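PDB 3UN7: penicillin-binding protein A from Mycobacterium tuberculosis, which probably catalyses the transpeptidation that cross-links peptidoglycan in the cell wall, and is a target of penicillin. Local coordinates for residues Q123-Y126 and G127-G131. Sequence-based numbering, arbitrary orientation.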
loop_
_atom_site.group_PDB
_atom_site.type_symbol
_atom_site.label_atom_id
_atom_site.label_comp_id
_atom_site.label_asym_id
_atom_site.label_seq_id
_atom_site.Cartn_x
_atom_site.Cartn_y
_atom_site.Cartn_z
ATOM N N GLN A 123 -11.840 9.744 -9.314
ATOM C CA GLN A 123 -12.274 11.143 -9.384
ATOM C C GLN A 123 -11.229 12.151 -8.896
ATOM O O GLN A 123 -11.411 13.366 -9.042
ATOM C CB GLN A 123 -13.573 11.305 -8.585
ATOM C CG GLN A 123 -14.723 10.488 -9.167
ATOM C CD GLN A 123 -15.566 9.781 -8.109
ATOM O OE1 GLN A 123 -16.153 10.426 -7.228
ATOM N NE2 GLN A 123 -15.648 8.440 -8.208
ATOM N N GLY A 124 -10.126 11.651 -8.347
ATOM C CA GLY A 124 -9.201 12.471 -7.574
ATOM C C GLY A 124 -8.130 13.241 -8.324
ATOM O O GLY A 124 -7.380 13.995 -7.715
ATOM N N CYS A 125 -8.027 13.043 -9.632
ATOM C CA CYS A 125 -7.023 13.780 -10.405
ATOM C C CYS A 125 -7.677 14.601 -11.528
ATOM O O CYS A 125 -7.209 14.586 -12.668
ATOM C CB CYS A 125 -5.991 12.818 -10.990
ATOM S SG CYS A 125 -4.940 11.966 -9.775
ATOM N N TYR A 126 -8.759 15.304 -11.197
ATOM C CA TYR A 126 -9.579 15.990 -12.199
ATOM C C TYR A 126 -9.870 15.005 -13.331
ATOM O O TYR A 126 -9.744 15.321 -14.518
ATOM C CB TYR A 126 -8.870 17.259 -12.697
ATOM C CG TYR A 126 -8.259 18.061 -11.567
ATOM C CD1 TYR A 126 -6.872 18.156 -11.420
ATOM C CD2 TYR A 126 -9.069 18.697 -10.619
ATOM C CE1 TYR A 126 -6.305 18.878 -10.378
ATOM C CE2 TYR A 126 -8.507 19.423 -9.566
ATOM C CZ TYR A 126 -7.127 19.506 -9.456
ATOM O OH TYR A 126 -6.573 20.224 -8.417
ATOM N N GLY A 127 -10.271 13.804 -12.926
ATOM C CA GLY A 127 -10.293 12.626 -13.779
ATOM C C GLY A 127 -9.616 11.514 -12.991
ATOM O O GLY A 127 -9.253 11.719 -11.827
ATOM N N PRO A 128 -9.443 10.330 -13.606
ATOM C CA PRO A 128 -8.922 9.179 -12.863
ATOM C C PRO A 128 -7.442 9.299 -12.547
ATOM O O PRO A 128 -6.678 9.861 -13.342
ATOM C CB PRO A 128 -9.164 7.998 -13.807
ATOM C CG PRO A 128 -9.219 8.614 -15.182
ATOM C CD PRO A 128 -9.733 10.010 -15.021
ATOM N N CYS A 129 -7.055 8.778 -11.385
ATOM C CA CYS A 129 -5.659 8.765 -10.944
ATOM C C CYS A 129 -4.989 7.432 -11.259
ATOM O O CYS A 129 -5.621 6.398 -11.174
ATOM C CB CYS A 129 -5.575 8.991 -9.432
ATOM S SG CYS A 129 -6.163 10.595 -8.849
ATOM N N LYS A 130 -3.703 7.469 -11.595
ATOM C CA LYS A 130 -2.895 6.258 -11.664
ATOM C C LYS A 130 -2.200 6.105 -10.323
ATOM O O LYS A 130 -1.730 7.082 -9.750
ATOM C CB LYS A 130 -1.867 6.359 -12.780
ATOM C CG LYS A 130 -1.065 5.075 -13.027
ATOM C CD LYS A 130 0.116 5.326 -13.961
ATOM C CE LYS A 130 -0.324 5.531 -15.395
ATOM N NZ LYS A 130 0.824 5.989 -16.225
ATOM N N GLY A 131 -2.168 4.891 -9.793
ATOM C CA GLY A 131 -1.501 4.666 -8.498
ATOM C C GLY A 131 -2.149 3.568 -7.701
ATOM O O GLY A 131 -2.654 2.584 -8.281
HETATM O O HOH W 1 -6.319 12.363 -14.783
#
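C125 and G127 hold the loop in a tight curl: the chain doubles back so that the N-H of C125 reaches the carbonyl oxygen of G127, two residues further on, with N and O 2.8 Å apart. The bond is bent, 145° at the hydrogen. Y126, in the left-handed helical region, and G127, with a positive phi of 131°, turn the chain together; at G127 a beta carbon would collide with the carbonyl oxygen of Y126.

Across this curl runs the disulfide between C125 and C129, SG to SG 2.1 Å. Both cysteines carry their sulfur beside the backbone N and anti to the carbonyl carbon, which directs the two sulfurs to their meeting point, and the bridge twists by 110° about the S-S bond. The C129 SG atom also presses on the backbone of G124, 3.3 Å from its carbonyl carbon; a beta carbon on G124 would come within 3.4 Å of the C129 SG atom, a tight approach. A water links the two sides a second time, donating to the carbonyl oxygens of C125 and P128; the water oxygen lies 2.9 Å from P128 O. The five-residue loop is thus cross-linked by one covalent bond, one direct hydrogen bond and one water bridge. The Y126 side chain leaves the loop and touches L445.

The closed loop joins the end of helix 111-123 to strand 131-136 of the five-stranded antiparallel sheet, which lies between strands 143-149 and 425-431. Both cysteine side chains rest on V431 of strand 425-431, while C129 also packs against M121 of the helix and pairs with its backbone. Beyond the bridge, G131 enters the sheet by backbone bonding to S149 of strand 143-149.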